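PDB 3DJB: hydrolase, HD family from Bacillus thuringiensis serovar konkukian, which is probably a metal-dependent hydrolase of the HD superfamily and binds a magnesium ion in the crystal. Local coordinates for residues H34-I38 with I51-L56; L145-I151 with D167-N171; L177-K181 with A193-H197. The protein carries 3 engineered substitutions. All coordinates share one frame; numbering follows the deposited sequence.

Interaction 1 (H34-I38 with I51-L56). Engineered in segment 34-38: M36 (natural residue Leu).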
ATOM      1  N   HIS A  34     -17.831 -11.195  -7.523  1.00 56.32           N
ATOM      2  CA  HIS A  34     -18.844 -11.693  -8.458  1.00 55.84           C
ATOM      3  C   HIS A  34     -18.260 -11.884  -9.867  1.00 56.94           C
ATOM      4  O   HIS A  34     -18.274 -12.995 -10.409  1.00 56.34           O
ATOM      5  CB  HIS A  34     -20.043 -10.729  -8.512  1.00 54.06           C
ATOM      6  CG  HIS A  34     -20.981 -10.995  -9.652  1.00 52.65           C
ATOM      7  ND1 HIS A  34     -21.379 -12.266 -10.005  1.00 50.77           N
ATOM      8  CD2 HIS A  34     -21.596 -10.154 -10.519  1.00 52.11           C
ATOM      9  CE1 HIS A  34     -22.196 -12.198 -11.040  1.00 50.16           C
ATOM     10  NE2 HIS A  34     -22.345 -10.930 -11.372  1.00 50.45           N
ATOM     11  N   LYS A  35     -17.744 -10.810 -10.463  1.00 56.59           N
ATOM     12  CA  LYS A  35     -17.166 -10.934 -11.790  1.00 55.98           C
ATOM     13  C   LYS A  35     -16.104 -12.031 -11.774  1.00 56.88           C
ATOM     14  O   LYS A  35     -15.884 -12.725 -12.762  1.00 56.33           O
ATOM     15  CB  LYS A  35     -16.553  -9.604 -12.228  1.00 53.59           C
ATOM     16  CG  LYS A  35     -17.549  -8.469 -12.298  1.00 50.94           C
ATOM     17  CD  LYS A  35     -16.870  -7.188 -12.753  1.00 50.35           C
ATOM     18  CE  LYS A  35     -16.590  -7.169 -14.252  1.00 48.14           C
ATOM     19  NZ  LYS A  35     -17.719  -6.565 -15.020  1.00 47.39           N
HETATM   20  N   MSE A  36     -15.465 -12.190 -10.628  1.00 59.10           N
HETATM   21  CA  MSE A  36     -14.420 -13.187 -10.455  1.00 62.62           C
HETATM   22  C   MSE A  36     -14.986 -14.612 -10.350  1.00 61.88           C
HETATM   23  O   MSE A  36     -14.362 -15.578 -10.809  1.00 62.26           O
HETATM   24  CB  MSE A  36     -13.604 -12.832  -9.207  1.00 67.04           C
HETATM   25  CG  MSE A  36     -12.267 -13.537  -9.077  1.00 72.36           C
HETATM   26 SE   MSE A  36     -10.891 -12.384  -8.326  1.00 81.64          SE
HETATM   27  CE  MSE A  36     -11.955 -11.307  -7.084  1.00 77.97           C
ATOM     28  N   ALA A  37     -16.165 -14.736  -9.743  1.00 60.52           N
ATOM     29  CA  ALA A  37     -16.824 -16.030  -9.588  1.00 58.25           C
ATOM     30  C   ALA A  37     -17.284 -16.489 -10.957  1.00 56.97           C
ATOM     31  O   ALA A  37     -17.382 -17.690 -11.219  1.00 55.56           O
ATOM     32  CB  ALA A  37     -18.008 -15.911  -8.653  1.00 59.39           C
ATOM     33  N   ILE A  38     -17.582 -15.524 -11.824  1.00 55.28           N
ATOM     34  CA  ILE A  38     -17.983 -15.859 -13.176  1.00 54.56           C
ATOM     35  C   ILE A  38     -16.768 -16.492 -13.841  1.00 55.34           C
ATOM     36  O   ILE A  38     -16.701 -17.702 -14.014  1.00 55.56           O
ATOM     37  CB  ILE A  38     -18.355 -14.630 -14.013  1.00 53.58           C
ATOM     38  CG1 ILE A  38     -19.601 -13.959 -13.449  1.00 52.95           C
ATOM     39  CG2 ILE A  38     -18.564 -15.055 -15.463  1.00 52.78           C
ATOM     40  CD1 ILE A  38     -20.824 -14.809 -13.504  1.00 52.24           C
ATOM     41  N   ILE A  51     -24.041 -19.741  -8.519  1.00 49.94           N
ATOM     42  CA  ILE A  51     -22.769 -19.115  -8.173  1.00 50.81           C
ATOM     43  C   ILE A  51     -22.922 -17.593  -8.074  1.00 53.81           C
ATOM     44  O   ILE A  51     -22.549 -16.999  -7.054  1.00 55.26           O
ATOM     45  CB  ILE A  51     -21.676 -19.463  -9.201  1.00 46.63           C
ATOM     46  CG1 ILE A  51     -21.364 -20.951  -9.127  1.00 45.05           C
ATOM     47  CG2 ILE A  51     -20.417 -18.676  -8.911  1.00 45.01           C
ATOM     48  CD1 ILE A  51     -20.379 -21.434 -10.173  1.00 44.42           C
ATOM     49  N   GLU A  52     -23.487 -16.971  -9.111  1.00 55.37           N
ATOM     50  CA  GLU A  52     -23.679 -15.524  -9.119  1.00 57.49           C
ATOM     51  C   GLU A  52     -24.583 -15.038  -8.000  1.00 58.45           C
ATOM     52  O   GLU A  52     -24.202 -14.173  -7.214  1.00 59.10           O
ATOM     53  CB  GLU A  52     -24.265 -15.067 -10.445  1.00 56.94           C
ATOM     54  CG  GLU A  52     -23.371 -15.280 -11.605  1.00 58.84           C
ATOM     55  CD  GLU A  52     -23.875 -14.567 -12.832  1.00 62.43           C
ATOM     56  OE1 GLU A  52     -23.970 -13.322 -12.800  1.00 63.83           O
ATOM     57  OE2 GLU A  52     -24.181 -15.246 -13.834  1.00 66.05           O
HETATM   58  N   MSE A  53     -25.791 -15.580  -7.937  1.00 60.12           N
HETATM   59  CA  MSE A  53     -26.717 -15.170  -6.892  1.00 63.39           C
HETATM   60  C   MSE A  53     -26.076 -15.307  -5.517  1.00 62.71           C
HETATM   61  O   MSE A  53     -26.329 -14.497  -4.616  1.00 62.91           O
HETATM   62  CB  MSE A  53     -27.990 -16.008  -6.932  1.00 67.12           C
HETATM   63  CG  MSE A  53     -28.907 -15.651  -8.066  1.00 73.08           C
HETATM   64 SE   MSE A  53     -29.393 -13.784  -7.995  1.00 83.60          SE
HETATM   65  CE  MSE A  53     -30.764 -13.881  -6.632  1.00 78.14           C
ATOM     66  N   ALA A  54     -25.241 -16.329  -5.353  1.00 59.46           N
ATOM     67  CA  ALA A  54     -24.603 -16.541  -4.067  1.00 57.21           C
ATOM     68  C   ALA A  54     -23.544 -15.486  -3.798  1.00 55.89           C
ATOM     69  O   ALA A  54     -23.641 -14.745  -2.813  1.00 57.33           O
ATOM     70  CB  ALA A  54     -24.002 -17.932  -3.997  1.00 55.59           C
ATOM     71  N   ALA A  55     -22.548 -15.395  -4.674  1.00 53.22           N
ATOM     72  CA  ALA A  55     -21.468 -14.426  -4.505  1.00 50.69           C
ATOM     73  C   ALA A  55     -21.998 -13.022  -4.272  1.00 50.15           C
ATOM     74  O   ALA A  55     -21.392 -12.239  -3.560  1.00 48.41           O
ATOM     75  CB  ALA A  55     -20.589 -14.437  -5.728  1.00 50.25           C
ATOM     76  N   LEU A  56     -23.144 -12.726  -4.875  1.00 51.07           N
ATOM     77  CA  LEU A  56     -23.778 -11.422  -4.782  1.00 51.70           C
ATOM     78  C   LEU A  56     -24.522 -11.143  -3.485  1.00 54.01           C
ATOM     79  O   LEU A  56     -24.882  -9.997  -3.229  1.00 54.43           O
ATOM     80  CB  LEU A  56     -24.759 -11.255  -5.937  1.00 51.37           C
ATOM     81  CG  LEU A  56     -24.405 -10.367  -7.134  1.00 51.81           C
ATOM     82  CD1 LEU A  56     -24.420 -11.178  -8.429  1.00 51.25           C
ATOM     83  CD2 LEU A  56     -25.426  -9.232  -7.213  1.00 50.58           C
TER
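H34 and L56 make the aromatic part of this helix-helix contact. L56 CD1 stands over the middle of the imidazole, 3.4 Å from the H34 ring centroid and only 2° off the ring normal, a CH-pi arrangement that holds whichever way the ring is flipped. The ring reaches that methyl because H34 CG is anti to the backbone N (chi1 167°). At its edge the ring meets E52, whose CG lies near the imidazole plane. The polar end of E52 turns elsewhere, OE2 forming a salt bridge with R48.

Apolar contact is built round A37, whose CB lies 3.7 Å from I51 CG2 and 4.2 Å from A55 CB. The CB atoms of A37, I51 and A55 all point toward the opposing helix; the short segment axes approach to 9.1 Å and run nearly antiparallel, at 156°. The contact joins helices 27-41 and 48-55 inside the HD domain, with A55 near the metal-binding H58.

Six of the seven touching residues are buried. Helix 3-17 covers one flank through I7 on E52 and T10 and I11 on L56, while helix 113-123 packs on A37 through A121 and on I51 through E114, L117 and V118.

Interaction 2 (L145-I151 with D167-N171); sequences LMYDPTI and DPSLN
Y147 and L170 both carry CG anti to the backbone N (chi1 177° and -171°), and this sends each side chain to the same place between the two segments, where Y147 CD2 and L170 CD2 meet at 3.8 Å. The leucine methyl approaches the phenol ring obliquely. S169 has OG beside its own backbone N (chi1 -56°), which lets both groups of one residue grip a single acceptor. L145 O takes S169 N at 3.2 Å and S169 OG also at 3.2 Å, the two donors arriving from opposite faces of its carbonyl plane. One residue further along each segment, L170 N donates to M146 O at 2.6 Å, nearly in line with the carbonyl bond. Two successive carbonyls of 145-146 are thus satisfied by 169-170.

P168 fills the other part of the contact: its CD lies 3.8 Å from I151 CG2, and its CB lies 3.8 Å from M146 O. W211 meets the Y147 ring edge-to-face, F136 touches M146 and S169, and H25 of the second subunit packs on L145.

The chain returns to P168 by a type I beta turn from D148 to I151, closed by I151 N to D148 O at 3.1 Å. D148 OD1 also accepts from T150 N at 2.8 Å, so an Asx turn overlaps the type I turn in the irregular modelled parts of the connection between helices 129-142 and 171-176.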
ATOM      1  N   LEU A 145       2.891   1.440  12.036  1.00 61.31           N
ATOM      2  CA  LEU A 145       3.950   1.661  11.065  1.00 64.02           C
ATOM      3  C   LEU A 145       3.719   0.701   9.901  1.00 65.18           C
ATOM      4  O   LEU A 145       2.743  -0.056   9.885  1.00 63.31           O
ATOM      5  CB  LEU A 145       5.308   1.380  11.697  1.00 64.87           C
ATOM      6  CG  LEU A 145       5.320   1.472  13.224  1.00 65.62           C
ATOM      7  CD1 LEU A 145       6.649   0.939  13.714  1.00 66.51           C
ATOM      8  CD2 LEU A 145       5.073   2.896  13.690  1.00 63.82           C
HETATM    9  N   MSE A 146       4.616   0.738   8.926  1.00 67.39           N
HETATM   10  CA  MSE A 146       4.497  -0.135   7.770  1.00 71.10           C
HETATM   11  C   MSE A 146       5.393  -1.347   7.970  1.00 73.92           C
HETATM   12  O   MSE A 146       5.007  -2.480   7.680  1.00 73.43           O
HETATM   13  CB  MSE A 146       4.924   0.601   6.515  1.00 70.84           C
HETATM   14  CG  MSE A 146       4.735   2.075   6.608  1.00 72.60           C
HETATM   15 SE   MSE A 146       4.943   2.891   4.883  1.00 78.81          SE
HETATM   16  CE  MSE A 146       6.604   2.101   4.294  1.00 76.86           C
ATOM     17  N   TYR A 147       6.602  -1.078   8.460  1.00 76.90           N
ATOM     18  CA  TYR A 147       7.597  -2.103   8.747  1.00 78.24           C
ATOM     19  C   TYR A 147       8.411  -1.690   9.957  1.00 79.71           C
ATOM     20  O   TYR A 147       8.545  -0.501  10.253  1.00 79.31           O
ATOM     21  CB  TYR A 147       8.559  -2.280   7.585  1.00 78.83           C
ATOM     22  CG  TYR A 147       9.647  -3.294   7.876  1.00 80.14           C
ATOM     23  CD1 TYR A 147      10.946  -3.089   7.435  1.00 80.08           C
ATOM     24  CD2 TYR A 147       9.360  -4.491   8.542  1.00 80.75           C
ATOM     25  CE1 TYR A 147      11.933  -4.043   7.636  1.00 80.19           C
ATOM     26  CE2 TYR A 147      10.344  -5.454   8.750  1.00 79.87           C
ATOM     27  CZ  TYR A 147      11.625  -5.221   8.289  1.00 80.01           C
ATOM     28  OH  TYR A 147      12.603  -6.169   8.452  1.00 80.94           O
ATOM     29  N   ASP A 148       8.965  -2.686  10.642  1.00 81.42           N
ATOM     30  CA  ASP A 148       9.785  -2.456  11.822  1.00 83.23           C
ATOM     31  C   ASP A 148      10.653  -3.690  12.074  1.00 84.70           C
ATOM     32  O   ASP A 148      10.131  -4.756  12.377  1.00 86.95           O
ATOM     33  CB  ASP A 148       8.897  -2.211  13.037  1.00 81.88           C
ATOM     34  CG  ASP A 148       9.655  -1.603  14.195  1.00 81.53           C
ATOM     35  OD1 ASP A 148      10.773  -2.069  14.494  1.00 82.07           O
ATOM     36  OD2 ASP A 148       9.127  -0.662  14.818  1.00 80.79           O
ATOM     37  N   PRO A 149      11.985  -3.559  11.955  1.00 85.17           N
ATOM     38  CA  PRO A 149      12.922  -4.669  12.172  1.00 84.60           C
ATOM     39  C   PRO A 149      12.992  -5.155  13.626  1.00 84.90           C
ATOM     40  O   PRO A 149      13.643  -6.150  13.922  1.00 85.02           O
ATOM     41  CB  PRO A 149      14.242  -4.088  11.689  1.00 85.35           C
ATOM     42  CG  PRO A 149      14.112  -2.645  12.065  1.00 86.59           C
ATOM     43  CD  PRO A 149      12.710  -2.325  11.605  1.00 85.94           C
ATOM     44  N   THR A 150      12.324  -4.442  14.525  1.00 85.31           N
ATOM     45  CA  THR A 150      12.290  -4.799  15.944  1.00 85.85           C
ATOM     46  C   THR A 150      11.116  -5.761  16.208  1.00 86.98           C
ATOM     47  O   THR A 150      11.039  -6.406  17.263  1.00 86.20           O
ATOM     48  CB  THR A 150      12.113  -3.535  16.824  1.00 86.05           C
ATOM     49  OG1 THR A 150      13.220  -2.655  16.604  1.00 85.27           O
ATOM     50  CG2 THR A 150      12.031  -3.901  18.304  1.00 85.25           C
ATOM     51  N   ILE A 151      10.203  -5.836  15.240  1.00 87.35           N
ATOM     52  CA  ILE A 151       9.024  -6.695  15.323  1.00 88.07           C
ATOM     53  C   ILE A 151       8.955  -7.625  14.107  1.00 88.78           C
ATOM     54  O   ILE A 151       8.268  -7.339  13.131  1.00 87.07           O
ATOM     55  CB  ILE A 151       7.723  -5.857  15.396  1.00 87.96           C
ATOM     56  CG1 ILE A 151       7.817  -4.838  16.519  1.00 88.05           C
ATOM     57  CG2 ILE A 151       6.542  -6.753  15.721  1.00 88.72           C
ATOM     58  CD1 ILE A 151       7.997  -5.478  17.884  1.00 90.03           C
ATOM     59  N   ASP A 167       3.323  -4.441  15.972  1.00 75.03           N
ATOM     60  CA  ASP A 167       2.467  -5.078  14.985  1.00 74.65           C
ATOM     61  C   ASP A 167       2.314  -4.153  13.774  1.00 73.03           C
ATOM     62  O   ASP A 167       1.327  -3.419  13.656  1.00 72.46           O
ATOM     63  CB  ASP A 167       1.099  -5.419  15.613  1.00 76.08           C
ATOM     64  CG  ASP A 167       0.529  -4.275  16.454  1.00 78.97           C
ATOM     65  OD1 ASP A 167      -0.526  -4.483  17.095  1.00 78.19           O
ATOM     66  OD2 ASP A 167       1.124  -3.163  16.474  1.00 79.93           O
ATOM     67  N   PRO A 168       3.311  -4.170  12.865  1.00 70.89           N
ATOM     68  CA  PRO A 168       3.342  -3.356  11.649  1.00 68.45           C
ATOM     69  C   PRO A 168       2.543  -3.977  10.501  1.00 66.46           C
ATOM     70  O   PRO A 168       2.274  -5.177  10.494  1.00 64.86           O
ATOM     71  CB  PRO A 168       4.827  -3.282  11.352  1.00 68.47           C
ATOM     72  CG  PRO A 168       5.252  -4.670  11.674  1.00 69.40           C
ATOM     73  CD  PRO A 168       4.573  -4.923  13.007  1.00 69.73           C
ATOM     74  N   SER A 169       2.197  -3.149   9.523  1.00 65.69           N
ATOM     75  CA  SER A 169       1.419  -3.592   8.374  1.00 63.57           C
ATOM     76  C   SER A 169       2.094  -4.627   7.506  1.00 61.33           C
ATOM     77  O   SER A 169       1.434  -5.512   6.985  1.00 60.74           O
ATOM     78  CB  SER A 169       1.049  -2.401   7.491  1.00 64.41           C
ATOM     79  OG  SER A 169       0.363  -1.404   8.229  1.00 67.02           O
ATOM     80  N   LEU A 170       3.402  -4.522   7.331  1.00 60.48           N
ATOM     81  CA  LEU A 170       4.099  -5.474   6.479  1.00 60.66           C
ATOM     82  C   LEU A 170       4.043  -6.884   7.023  1.00 62.78           C
ATOM     83  O   LEU A 170       3.992  -7.848   6.258  1.00 63.65           O
ATOM     84  CB  LEU A 170       5.562  -5.089   6.293  1.00 57.33           C
ATOM     85  CG  LEU A 170       6.264  -5.930   5.233  1.00 52.71           C
ATOM     86  CD1 LEU A 170       6.234  -5.189   3.936  1.00 52.07           C
ATOM     87  CD2 LEU A 170       7.687  -6.194   5.639  1.00 51.94           C
ATOM     88  N   ASN A 171       4.053  -7.014   8.342  1.00 65.04           N
ATOM     89  CA  ASN A 171       4.013  -8.339   8.947  1.00 68.04           C
ATOM     90  C   ASN A 171       2.713  -9.071   8.626  1.00 68.57           C
ATOM     91  O   ASN A 171       2.721 -10.274   8.356  1.00 68.23           O
ATOM     92  CB  ASN A 171       4.224  -8.231  10.462  1.00 70.11           C
ATOM     93  CG  ASN A 171       5.680  -7.949  10.830  1.00 71.61           C
ATOM     94  OD1 ASN A 171       5.970  -7.424  11.905  1.00 70.95           O
ATOM     95  ND2 ASN A 171       6.603  -8.316   9.939  1.00 72.29           N
TER

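Interaction 3 (L177-K181 with A193-H197)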
ATOM      1  N   LEU A 177      -1.827 -13.872   5.148  1.00 75.50           N
ATOM      2  CA  LEU A 177      -2.132 -13.524   3.759  1.00 74.89           C
ATOM      3  C   LEU A 177      -1.391 -14.396   2.751  1.00 74.98           C
ATOM      4  O   LEU A 177      -2.005 -14.964   1.852  1.00 75.16           O
ATOM      5  CB  LEU A 177      -1.822 -12.043   3.481  1.00 72.96           C
ATOM      6  CG  LEU A 177      -2.956 -11.019   3.610  1.00 71.09           C
ATOM      7  CD1 LEU A 177      -2.529  -9.660   3.067  1.00 69.19           C
ATOM      8  CD2 LEU A 177      -4.142 -11.520   2.829  1.00 70.74           C
ATOM      9  N   LEU A 178      -0.076 -14.499   2.890  1.00 75.08           N
ATOM     10  CA  LEU A 178       0.688 -15.316   1.965  1.00 75.73           C
ATOM     11  C   LEU A 178       0.264 -16.778   2.053  1.00 77.01           C
ATOM     12  O   LEU A 178       0.491 -17.551   1.124  1.00 77.80           O
ATOM     13  CB  LEU A 178       2.187 -15.191   2.242  1.00 74.55           C
ATOM     14  CG  LEU A 178       2.847 -13.870   1.860  1.00 74.09           C
ATOM     15  CD1 LEU A 178       4.335 -13.954   2.120  1.00 73.47           C
ATOM     16  CD2 LEU A 178       2.598 -13.580   0.389  1.00 74.55           C
ATOM     17  N   LYS A 179      -0.360 -17.155   3.167  1.00 77.77           N
ATOM     18  CA  LYS A 179      -0.806 -18.531   3.362  1.00 78.05           C
ATOM     19  C   LYS A 179      -2.264 -18.739   2.936  1.00 78.51           C
ATOM     20  O   LYS A 179      -2.927 -19.666   3.411  1.00 79.11           O
ATOM     21  CB  LYS A 179      -0.646 -18.935   4.830  1.00 78.24           C
ATOM     22  CG  LYS A 179      -1.556 -18.185   5.796  1.00 77.44           C
ATOM     23  CD  LYS A 179      -1.320 -18.610   7.246  1.00 77.04           C
ATOM     24  CE  LYS A 179       0.048 -18.162   7.746  1.00 75.83           C
ATOM     25  NZ  LYS A 179       0.275 -18.486   9.178  1.00 74.13           N
ATOM     26  N   LEU A 180      -2.753 -17.881   2.038  1.00 78.30           N
ATOM     27  CA  LEU A 180      -4.129 -17.962   1.538  1.00 76.34           C
ATOM     28  C   LEU A 180      -4.228 -18.683   0.218  1.00 75.62           C
ATOM     29  O   LEU A 180      -5.290 -19.183  -0.128  1.00 76.79           O
ATOM     30  CB  LEU A 180      -4.732 -16.571   1.386  1.00 74.65           C
ATOM     31  CG  LEU A 180      -5.221 -15.966   2.695  1.00 73.57           C
ATOM     32  CD1 LEU A 180      -5.631 -14.536   2.458  1.00 73.07           C
ATOM     33  CD2 LEU A 180      -6.388 -16.779   3.232  1.00 73.90           C
ATOM     34  N   LYS A 181      -3.124 -18.725  -0.517  1.00 74.92           N
ATOM     35  CA  LYS A 181      -3.082 -19.403  -1.806  1.00 73.93           C
ATOM     36  C   LYS A 181      -3.081 -20.914  -1.634  1.00 73.05           C
ATOM     37  O   LYS A 181      -3.129 -21.665  -2.604  1.00 71.78           O
ATOM     38  CB  LYS A 181      -1.844 -18.955  -2.593  1.00 73.94           C
ATOM     39  CG  LYS A 181      -0.538 -19.032  -1.816  1.00 75.35           C
ATOM     40  CD  LYS A 181       0.163 -20.381  -1.922  1.00 76.55           C
ATOM     41  CE  LYS A 181       0.873 -20.547  -3.256  1.00 76.93           C
ATOM     42  NZ  LYS A 181      -0.081 -20.537  -4.397  1.00 78.17           N
ATOM     43  N   ALA A 193      -4.438 -17.430  -7.947  1.00 71.50           N
ATOM     44  CA  ALA A 193      -3.846 -17.261  -6.616  1.00 68.92           C
ATOM     45  C   ALA A 193      -2.327 -17.295  -6.610  1.00 68.50           C
ATOM     46  O   ALA A 193      -1.684 -16.512  -5.910  1.00 68.09           O
ATOM     47  CB  ALA A 193      -4.385 -18.316  -5.685  1.00 68.80           C
ATOM     48  N   GLU A 194      -1.756 -18.220  -7.375  1.00 67.87           N
ATOM     49  CA  GLU A 194      -0.313 -18.329  -7.475  1.00 66.46           C
ATOM     50  C   GLU A 194       0.230 -17.058  -8.108  1.00 64.80           C
ATOM     51  O   GLU A 194       1.237 -16.525  -7.670  1.00 65.66           O
ATOM     52  CB  GLU A 194       0.066 -19.526  -8.337  1.00 67.96           C
ATOM     53  CG  GLU A 194       0.585 -20.708  -7.538  1.00 70.18           C
ATOM     54  CD  GLU A 194       1.924 -20.421  -6.879  1.00 70.72           C
ATOM     55  OE1 GLU A 194       2.325 -21.204  -5.987  1.00 70.03           O
ATOM     56  OE2 GLU A 194       2.575 -19.419  -7.260  1.00 69.67           O
ATOM     57  N   VAL A 195      -0.447 -16.561  -9.134  1.00 63.03           N
ATOM     58  CA  VAL A 195       0.021 -15.360  -9.794  1.00 59.68           C
ATOM     59  C   VAL A 195      -0.097 -14.195  -8.829  1.00 59.89           C
ATOM     60  O   VAL A 195       0.834 -13.398  -8.702  1.00 60.97           O
ATOM     61  CB  VAL A 195      -0.783 -15.064 -11.075  1.00 57.40           C
ATOM     62  CG1 VAL A 195       0.059 -14.258 -12.022  1.00 54.67           C
ATOM     63  CG2 VAL A 195      -1.210 -16.356 -11.739  1.00 56.31           C
ATOM     64  N   ARG A 196      -1.234 -14.099  -8.141  1.00 59.61           N
ATOM     65  CA  ARG A 196      -1.465 -13.013  -7.175  1.00 60.56           C
ATOM     66  C   ARG A 196      -0.464 -13.090  -6.019  1.00 62.73           C
ATOM     67  O   ARG A 196       0.137 -12.074  -5.626  1.00 63.28           O
ATOM     68  CB  ARG A 196      -2.868 -13.093  -6.560  1.00 58.24           C
ATOM     69  CG  ARG A 196      -4.039 -12.590  -7.401  1.00 54.44           C
ATOM     70  CD  ARG A 196      -4.886 -11.677  -6.523  1.00 52.09           C
ATOM     71  NE  ARG A 196      -6.279 -11.584  -6.930  1.00 51.02           N
ATOM     72  CZ  ARG A 196      -6.687 -11.333  -8.167  1.00 52.11           C
ATOM     73  NH1 ARG A 196      -5.804 -11.156  -9.133  1.00 54.90           N
ATOM     74  NH2 ARG A 196      -7.980 -11.236  -8.436  1.00 51.28           N
ATOM     75  N   HIS A 197      -0.322 -14.302  -5.469  1.00 63.26           N
ATOM     76  CA  HIS A 197       0.577 -14.569  -4.345  1.00 62.92           C
ATOM     77  C   HIS A 197       2.004 -14.188  -4.696  1.00 62.69           C
ATOM     78  O   HIS A 197       2.698 -13.534  -3.918  1.00 62.26           O
ATOM     79  CB  HIS A 197       0.512 -16.054  -3.942  1.00 60.95           C
ATOM     80  CG  HIS A 197       1.364 -16.400  -2.754  1.00 60.69           C
ATOM     81  ND1 HIS A 197       2.574 -17.052  -2.864  1.00 59.78           N
ATOM     82  CD2 HIS A 197       1.175 -16.186  -1.428  1.00 59.85           C
ATOM     83  CE1 HIS A 197       3.094 -17.228  -1.660  1.00 58.82           C
ATOM     84  NE2 HIS A 197       2.266 -16.711  -0.772  1.00 59.69           N
TER
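The long C-terminal helix 187-211 is met here by the loop that follows helix 171-176, with K181 and H197 at the centre of the contact. K181 CG sits over one face of the imidazole, 3.5 Å from the H197 ring centroid and 21° off its normal, a CH-pi contact displaced toward the rim. The lysine can do this because its CG lies between the backbone N and the carbonyl carbon (chi1 50°), after which the chain bends at each later torsion and curls across the ring instead of extending past it.

That curl carries the ammonium group to E194: K181 NZ and E194 OE1 form a salt bridge at 3.0 Å, although the hydrogen bond within it is weak. E194 OE2 is engaged by R198, so the carboxylate is shared between two basic groups. Nearer the lysine backbone, K181 CB rests 4.1 Å from A193 CB, one helical turn before H197.

L178 meets the ring at its edge. Its CA lies in the imidazole plane, its CD2 is 3.4 Å from H197 NE2, and its carbonyl oxygen stands 2.7 Å from the same nitrogen. M200, further along the same helix as H197, touches L177 and L178.

With K181 NZ 4.6 Å from H197 ND1, the ammonium would tend to disfavour a positive imidazole, while the nearby E194 carboxylate, shared with R198, may act the other way.

Overall arrangement
Interaction 1 lies within the HD domain, nearest to the metal: the side chain of A55 is about 8 Å from the bound magnesium ion, whose site is formed by H29, H58, D59 and D122, and about 5 Å from that of H58. Interactions 2 and 3 lie away from that site. The centres of interactions 1 and 3 are about 20 Å apart, yet the two touch, through the engineered selenomethionine M36 packed against R196. Interactions 2 and 3 have the same centre-to-centre spacing, but their nearest atoms stay about 7 Å apart. Interactions 1 and 2, with centres about 35 Å apart, lie on opposite sides of the chain's centre. All three have a residue in reach of the second subunit.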